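Local structure of N-Acetyltransferase, PseH (Campylobacter jejuni subsp. jejuni PT14, 4XPL) at residues A[75-80]-A[104-109]; A[85-90]-A[117-122]. The protein is an N-acetyltransferase that uses acetyl coenzyme A and very probably acetylates the 4-amino group of a UDP-linked sugar, the third step towards pseudaminic acid for flagellin. The protein carries 8 engineered substitutions. One frame throughout, in Å; residues are numbered along the deposited sequence.

Contact 1: residues A[75-80]-A[104-109]; sequences IDFVNI and NEIIKY
With chi1 at -52°, CG of Phe77 lies anti to its carbonyl carbon, while in Tyr109 chi1 of -168° sets CG anti to the backbone N. These torsions start both rings toward each other where helix 99-114 packs on strand 70-78 of the central sheet of the GNAT fold. The rings meet obliquely, their planes 36° apart and their centroids separated by 5.2 Å. Tyr109 CD2 sits over one face of the Phe77 ring, 3.7 Å from Phe77 CE1. The edge of that ring meets the helix backbone instead: Ile106 O lies in the ring plane, 3.5 Å from Phe77 CE2, so the carbonyl oxygen faces the weakly positive C-H rim. Ile106 CG2 adds an apolar contact at 3.9 Å from the same Phe77 CE2. Two residues back along the strand, the Ile75 and Ile106 side chains run past one another in opposite senses, with Ile75 CG2 3.7 Å from Ile106 CD1. The interface is almost wholly apolar, and it is buried. Outside it, Tyr109 meets Phe63 edge-to-face. Glu105 contributes just its aliphatic base, its carboxylate turned from the strand: Glu105 CB comes within 4.1 Å of Ile75 CD1.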
loop_
_atom_site.group_PDB
_atom_site.type_symbol
_atom_site.label_atom_id
_atom_site.label_comp_id
_atom_site.label_asym_id
_atom_site.label_seq_id
_atom_site.Cartn_x
_atom_site.Cartn_y
_atom_site.Cartn_z
ATOM N N ILE A 75 1.790 -0.361 3.071
ATOM C CA ILE A 75 1.556 -0.708 1.677
ATOM C C ILE A 75 0.356 -1.617 1.544
ATOM O O ILE A 75 -0.025 -2.265 2.494
ATOM C CB ILE A 75 2.820 -1.350 1.022
ATOM C CG1 ILE A 75 3.212 -2.658 1.704
ATOM C CG2 ILE A 75 3.983 -0.351 1.012
ATOM C CD1 ILE A 75 4.336 -3.443 0.959
ATOM N N ASP A 76 -0.256 -1.631 0.359
ATOM C CA ASP A 76 -1.399 -2.449 0.147
ATOM C C ASP A 76 -1.496 -2.932 -1.273
ATOM O O ASP A 76 -0.998 -2.284 -2.246
ATOM C CB ASP A 76 -2.715 -1.767 0.582
ATOM C CG ASP A 76 -3.133 -0.652 -0.321
ATOM O OD1 ASP A 76 -3.848 -0.923 -1.307
ATOM O OD2 ASP A 76 -2.744 0.492 -0.028
ATOM N N PHE A 77 -2.161 -4.085 -1.365
ATOM C CA PHE A 77 -2.436 -4.754 -2.621
ATOM C C PHE A 77 -3.918 -5.110 -2.624
ATOM O O PHE A 77 -4.393 -5.711 -1.680
ATOM C CB PHE A 77 -1.588 -6.019 -2.718
ATOM C CG PHE A 77 -0.130 -5.799 -2.466
ATOM C CD1 PHE A 77 0.391 -5.875 -1.175
ATOM C CD2 PHE A 77 0.738 -5.578 -3.515
ATOM C CE1 PHE A 77 1.733 -5.674 -0.952
ATOM C CE2 PHE A 77 2.076 -5.429 -3.307
ATOM C CZ PHE A 77 2.592 -5.458 -2.039
ATOM N N VAL A 78 -4.653 -4.649 -3.638
ATOM C CA VAL A 78 -6.060 -4.902 -3.740
ATOM C C VAL A 78 -6.369 -5.393 -5.152
ATOM O O VAL A 78 -5.533 -5.261 -6.084
ATOM C CB VAL A 78 -6.893 -3.649 -3.320
ATOM C CG1 VAL A 78 -6.477 -3.201 -1.908
ATOM C CG2 VAL A 78 -6.759 -2.466 -4.328
ATOM N N ASN A 79 -7.543 -6.003 -5.288
ATOM C CA ASN A 79 -7.977 -6.634 -6.536
ATOM C C ASN A 79 -6.941 -7.651 -6.985
ATOM O O ASN A 79 -6.585 -7.726 -8.150
ATOM C CB ASN A 79 -8.207 -5.600 -7.639
ATOM C CG ASN A 79 -9.299 -4.607 -7.302
ATOM O OD1 ASN A 79 -10.432 -4.974 -7.060
ATOM N ND2 ASN A 79 -8.950 -3.335 -7.304
ATOM N N ILE A 80 -6.431 -8.421 -6.036
ATOM C CA ILE A 80 -5.415 -9.402 -6.348
ATOM C C ILE A 80 -6.037 -10.552 -7.126
ATOM O O ILE A 80 -7.045 -11.131 -6.707
ATOM C CB ILE A 80 -4.744 -9.992 -5.097
ATOM C CG1 ILE A 80 -4.111 -8.892 -4.262
ATOM C CG2 ILE A 80 -3.737 -11.075 -5.516
ATOM C CD1 ILE A 80 -3.680 -9.356 -2.854
ATOM N N ASN A 104 10.067 -0.437 -3.405
ATOM C CA ASN A 104 10.846 -1.674 -3.487
ATOM C C ASN A 104 10.081 -2.848 -2.897
ATOM O O ASN A 104 10.076 -3.929 -3.476
ATOM C CB ASN A 104 12.201 -1.583 -2.739
ATOM C CG ASN A 104 13.214 -0.676 -3.435
ATOM O OD1 ASN A 104 13.144 -0.425 -4.664
ATOM N ND2 ASN A 104 14.162 -0.153 -2.637
ATOM N N GLU A 105 9.511 -2.658 -1.709
ATOM C CA GLU A 105 8.741 -3.707 -1.062
ATOM C C GLU A 105 7.494 -4.121 -1.833
ATOM O O GLU A 105 7.169 -5.312 -1.897
ATOM C CB GLU A 105 8.342 -3.299 0.354
ATOM C CG GLU A 105 9.504 -3.113 1.291
ATOM C CD GLU A 105 10.395 -4.355 1.407
ATOM O OE1 GLU A 105 9.853 -5.447 1.657
ATOM O OE2 GLU A 105 11.615 -4.218 1.239
ATOM N N ILE A 106 6.790 -3.146 -2.388
ATOM C CA ILE A 106 5.599 -3.414 -3.182
ATOM C C ILE A 106 5.942 -4.297 -4.377
ATOM O O ILE A 106 5.266 -5.291 -4.634
ATOM C CB ILE A 106 4.919 -2.103 -3.685
ATOM C CG1 ILE A 106 4.134 -1.434 -2.536
ATOM C CG2 ILE A 106 3.963 -2.381 -4.897
ATOM C CD1 ILE A 106 4.021 0.043 -2.634
ATOM N N ILE A 107 6.969 -3.916 -5.125
ATOM C CA ILE A 107 7.339 -4.632 -6.342
ATOM C C ILE A 107 7.866 -6.028 -6.023
ATOM O O ILE A 107 7.438 -7.032 -6.654
ATOM C CB ILE A 107 8.341 -3.784 -7.213
ATOM C CG1 ILE A 107 7.669 -2.469 -7.636
ATOM C CG2 ILE A 107 8.824 -4.575 -8.389
ATOM C CD1 ILE A 107 8.584 -1.447 -8.257
ATOM N N LYS A 108 8.760 -6.119 -5.037
ATOM C CA LYS A 108 9.251 -7.407 -4.598
ATOM C C LYS A 108 8.114 -8.339 -4.175
ATOM O O LYS A 108 8.018 -9.477 -4.641
ATOM C CB LYS A 108 10.278 -7.237 -3.457
ATOM C CG LYS A 108 10.921 -8.539 -3.020
ATOM C CD LYS A 108 12.060 -8.280 -1.997
ATOM C CE LYS A 108 12.713 -9.594 -1.550
ATOM N NZ LYS A 108 13.983 -9.371 -0.770
ATOM N N TYR A 109 7.241 -7.857 -3.300
ATOM C CA TYR A 109 6.148 -8.693 -2.801
ATOM C C TYR A 109 5.206 -9.112 -3.922
ATOM O O TYR A 109 4.812 -10.265 -4.030
ATOM C CB TYR A 109 5.345 -7.972 -1.696
ATOM C CG TYR A 109 4.423 -8.927 -0.983
ATOM C CD1 TYR A 109 4.868 -9.664 0.089
ATOM C CD2 TYR A 109 3.089 -9.066 -1.369
ATOM C CE1 TYR A 109 4.035 -10.568 0.747
ATOM C CE2 TYR A 109 2.250 -9.977 -0.722
ATOM C CZ TYR A 109 2.721 -10.705 0.340
ATOM O OH TYR A 109 1.890 -11.588 1.012
#

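Contact 2: residues A[85-90]-A[117-122]; sequences CEFGLY and NTLKAY. With ACO (acetyl coenzyme *a), chain B.
Phe87 reaches from strand 84-91 over to Leu119 and Ala121 of strand 118-124, the parallel neighbour at the far end of a beta-alpha-beta crossover through helix 99-114. At the root of the side chain, Phe87 CB lies 4.0 Å from Leu119 CD2, and CG is little further from the same methyl. Phe87 CD1 packs closer, 3.4 Å from Leu119 CD2, with Lys120 O also near. Further out, CE1 meets Ala121 CB at 3.6 Å. CZ is about as near to that methyl, which stands over the ring face, offset toward the rim, in a CH-pi contact. Tyr134 packs edge-to-face against the ring from helix 128-136. Toward Cys85 the strands pair directly by backbone hydrogen bonds, Cys85 N to Thr118 O, Lys120 N to Cys85 O, and Phe87 N to Lys120 O. The axes of the two short segments are 53° apart; past Lys120 a water takes over, donating to Phe87 O at 2.8 Å and accepting from Tyr122 N at 3.1 Å. This divergence is the GNAT hallmark that admits acetyl coenzyme A. Gly88 CA lies against its sulfur S1P, and the pantetheine arm runs beside strand 84-91, ACO N4P donating to Leu89 O at 2.8 Å.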
loop_
_atom_site.group_PDB
_atom_site.type_symbol
_atom_site.label_atom_id
_atom_site.label_comp_id
_atom_site.label_asym_id
_atom_site.label_seq_id
_atom_site.Cartn_x
_atom_site.Cartn_y
_atom_site.Cartn_z
ATOM N N CYS A 85 -2.431 -7.153 -9.749
ATOM C CA CYS A 85 -3.002 -6.491 -8.589
ATOM C C CYS A 85 -2.894 -4.977 -8.705
ATOM O O CYS A 85 -2.139 -4.465 -9.548
ATOM C CB CYS A 85 -2.346 -6.989 -7.299
ATOM S SG CYS A 85 -0.640 -6.459 -7.044
ATOM N N GLU A 86 -3.678 -4.274 -7.900
ATOM C CA GLU A 86 -3.543 -2.838 -7.729
ATOM C C GLU A 86 -2.821 -2.655 -6.427
ATOM O O GLU A 86 -2.882 -3.517 -5.580
ATOM C CB GLU A 86 -4.902 -2.165 -7.613
ATOM C CG GLU A 86 -5.728 -2.323 -8.816
ATOM C CD GLU A 86 -7.050 -1.573 -8.709
ATOM O OE1 GLU A 86 -7.558 -1.365 -7.573
ATOM O OE2 GLU A 86 -7.578 -1.175 -9.761
ATOM N N PHE A 87 -2.155 -1.526 -6.271
ATOM C CA PHE A 87 -1.438 -1.248 -5.055
ATOM C C PHE A 87 -1.584 0.192 -4.633
ATOM O O PHE A 87 -1.936 1.082 -5.428
ATOM C CB PHE A 87 0.061 -1.582 -5.198
ATOM C CG PHE A 87 0.821 -0.600 -6.026
ATOM C CD1 PHE A 87 0.948 -0.781 -7.384
ATOM C CD2 PHE A 87 1.386 0.519 -5.446
ATOM C CE1 PHE A 87 1.625 0.111 -8.154
ATOM C CE2 PHE A 87 2.068 1.437 -6.215
ATOM C CZ PHE A 87 2.197 1.237 -7.565
ATOM N N GLY A 88 -1.251 0.399 -3.368
ATOM C CA GLY A 88 -1.221 1.706 -2.748
ATOM C C GLY A 88 -0.113 1.745 -1.706
ATOM O O GLY A 88 0.424 0.702 -1.293
ATOM N N LEU A 89 0.268 2.959 -1.323
ATOM C CA LEU A 89 1.331 3.157 -0.314
ATOM C C LEU A 89 1.085 4.466 0.408
ATOM O O LEU A 89 0.413 5.376 -0.126
ATOM C CB LEU A 89 2.707 3.148 -0.966
ATOM C CG LEU A 89 3.188 4.334 -1.792
ATOM C CD1 LEU A 89 4.702 4.360 -2.027
ATOM C CD2 LEU A 89 2.441 4.357 -3.102
ATOM N N TYR A 90 1.570 4.531 1.633
ATOM C CA TYR A 90 1.394 5.689 2.464
ATOM C C TYR A 90 2.589 5.796 3.410
ATOM O O TYR A 90 2.814 4.891 4.227
ATOM C CB TYR A 90 0.052 5.578 3.213
ATOM C CG TYR A 90 -0.457 6.884 3.751
ATOM C CD1 TYR A 90 0.030 7.398 4.934
ATOM C CD2 TYR A 90 -1.445 7.607 3.082
ATOM C CE1 TYR A 90 -0.422 8.603 5.444
ATOM C CE2 TYR A 90 -1.910 8.826 3.596
ATOM C CZ TYR A 90 -1.379 9.311 4.782
ATOM O OH TYR A 90 -1.811 10.502 5.324
ATOM N N ASN A 117 2.102 -10.934 -12.842
ATOM C CA ASN A 117 2.915 -10.359 -13.908
ATOM C C ASN A 117 2.740 -8.853 -14.061
ATOM O O ASN A 117 3.655 -8.188 -14.583
ATOM C CB ASN A 117 2.628 -11.009 -15.250
ATOM C CG ASN A 117 3.671 -10.618 -16.301
ATOM O OD1 ASN A 117 4.882 -10.556 -15.996
ATOM N ND2 ASN A 117 3.211 -10.286 -17.509
ATOM N N THR A 118 1.572 -8.331 -13.679
ATOM C CA THR A 118 1.268 -6.909 -13.843
ATOM C C THR A 118 0.867 -6.231 -12.513
ATOM O O THR A 118 -0.061 -6.670 -11.837
ATOM C CB THR A 118 0.151 -6.724 -14.899
ATOM O OG1 THR A 118 0.528 -7.418 -16.097
ATOM C CG2 THR A 118 -0.089 -5.238 -15.222
ATOM N N LEU A 119 1.571 -5.148 -12.191
ATOM C CA LEU A 119 1.277 -4.252 -11.078
ATOM C C LEU A 119 0.644 -2.996 -11.610
ATOM O O LEU A 119 1.201 -2.343 -12.499
ATOM C CB LEU A 119 2.564 -3.855 -10.332
ATOM C CG LEU A 119 2.837 -4.308 -8.925
ATOM C CD1 LEU A 119 4.114 -3.579 -8.452
ATOM C CD2 LEU A 119 1.677 -4.103 -7.911
ATOM N N LYS A 120 -0.505 -2.630 -11.060
ATOM C CA LYS A 120 -1.253 -1.473 -11.525
ATOM C C LYS A 120 -1.582 -0.514 -10.380
ATOM O O LYS A 120 -1.710 -0.904 -9.209
ATOM C CB LYS A 120 -2.562 -1.919 -12.202
ATOM C CG LYS A 120 -2.379 -2.984 -13.295
ATOM C CD LYS A 120 -3.730 -3.459 -13.848
ATOM C CE LYS A 120 -4.460 -4.325 -12.830
ATOM N NZ LYS A 120 -5.904 -4.430 -13.097
ATOM N N ALA A 121 -1.725 0.749 -10.719
ATOM C CA ALA A 121 -2.214 1.732 -9.764
ATOM C C ALA A 121 -2.938 2.823 -10.506
ATOM O O ALA A 121 -2.804 2.962 -11.716
ATOM C CB ALA A 121 -1.066 2.334 -8.938
ATOM N N TYR A 122 -3.694 3.618 -9.759
ATOM C CA TYR A 122 -4.234 4.867 -10.273
ATOM C C TYR A 122 -4.074 5.938 -9.200
ATOM O O TYR A 122 -4.102 5.640 -8.001
ATOM C CB TYR A 122 -5.688 4.729 -10.705
ATOM C CG TYR A 122 -6.624 4.280 -9.622
ATOM C CD1 TYR A 122 -6.683 2.938 -9.254
ATOM C CD2 TYR A 122 -7.461 5.186 -8.966
ATOM C CE1 TYR A 122 -7.533 2.501 -8.256
ATOM C CE2 TYR A 122 -8.323 4.761 -7.950
ATOM C CZ TYR A 122 -8.351 3.410 -7.604
ATOM O OH TYR A 122 -9.197 2.952 -6.615
HETATM N N1A ACO B . 7.096 17.095 -9.315
HETATM C C2A ACO B . 7.947 16.065 -9.510
HETATM N N3A ACO B . 8.563 15.430 -8.490
HETATM C C4A ACO B . 8.363 15.788 -7.190
HETATM C C5A ACO B . 7.443 16.896 -6.897
HETATM C C6A ACO B . 6.801 17.557 -8.071
HETATM N N6A ACO B . 5.941 18.596 -7.918
HETATM N N7A ACO B . 7.437 17.035 -5.552
HETATM C C8A ACO B . 8.278 16.099 -5.027
HETATM N N9A ACO B . 8.827 15.351 -6.010
HETATM C C1B ACO B . 9.789 14.210 -5.886
HETATM C C2B ACO B . 10.819 14.373 -4.775
HETATM O O2B ACO B . 11.877 15.258 -5.155
HETATM C C3B ACO B . 11.279 12.941 -4.613
HETATM O O3B ACO B . 12.284 12.686 -5.594
HETATM P P3B ACO B . 13.301 11.430 -5.549
HETATM O O7A ACO B . 12.426 10.182 -5.621
HETATM O O8A ACO B . 14.114 11.634 -6.808
HETATM O O9A ACO B . 14.088 11.589 -4.264
HETATM C C4B ACO B . 10.021 12.109 -4.863
HETATM O O4B ACO B . 9.133 12.956 -5.610
HETATM C C5B ACO B . 9.374 11.632 -3.557
HETATM O O5B ACO B . 9.212 12.722 -2.635
HETATM P P1A ACO B . 9.446 12.601 -1.036
HETATM O O1A ACO B . 9.130 13.914 -0.372
HETATM O O2A ACO B . 10.764 11.907 -0.767
HETATM O O3A ACO B . 8.192 11.725 -0.537
HETATM P P2A ACO B . 8.299 10.215 -0.041
HETATM O O4A ACO B . 9.193 9.440 -0.974
HETATM O O5A ACO B . 8.665 10.269 1.427
HETATM O O6A ACO B . 6.757 9.736 -0.079
HETATM C CBP ACO B . 4.642 9.100 -0.887
HETATM C CCP ACO B . 5.997 9.635 -1.279
HETATM C CDP ACO B . 4.845 7.704 -0.228
HETATM C CEP ACO B . 3.766 8.988 -2.142
HETATM C CAP ACO B . 4.037 10.105 0.107
HETATM O OAP ACO B . 3.956 11.423 -0.489
HETATM C C9P ACO B . 2.677 9.706 0.582
HETATM O O9P ACO B . 2.532 8.824 1.431
HETATM N N8P ACO B . 1.654 10.390 0.060
HETATM C C7P ACO B . 0.280 10.177 0.501
HETATM C C6P ACO B . -0.243 8.800 0.065
HETATM C C5P ACO B . -0.227 8.651 -1.444
HETATM O O5P ACO B . -0.497 9.604 -2.183
HETATM N N4P ACO B . 0.032 7.437 -1.930
HETATM C C3P ACO B . -0.180 7.151 -3.359
HETATM C C2P ACO B . -1.664 6.810 -3.628
HETATM S S1P ACO B . -2.004 5.260 -2.824
HETATM C C ACO B . -2.824 5.618 -1.419
HETATM O O ACO B . -3.038 6.794 -1.101
HETATM C CH3 ACO B . -3.250 4.459 -0.552
HETATM O O HOH W 1 -3.973 2.003 -7.112
#

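How the contacts relate
The four segments alternate along the chain, 75-80, 85-90, 104-109 and 117-122, so contacts 1 and 2 interlock, with centres about 6 Å apart. Strands 70-78 and 84-91 are antiparallel neighbours in one sheet, tied by probable hydrogen bonds from Gly88 N to Asp76 O (2.9 Å) and from Glu86 N to Val78 O (2.8 Å). Helix 99-114, which contact 1 sets against the sheet, is also the connection that joins the two strands of contact 2. Ile106 belongs to both neighbourhoods, since it touches Phe87, Leu89 and Leu119 as well. Together they illustrate how a GNAT core combines a packed helix-sheet layer with a parted strand pair that receives acetyl coenzyme A.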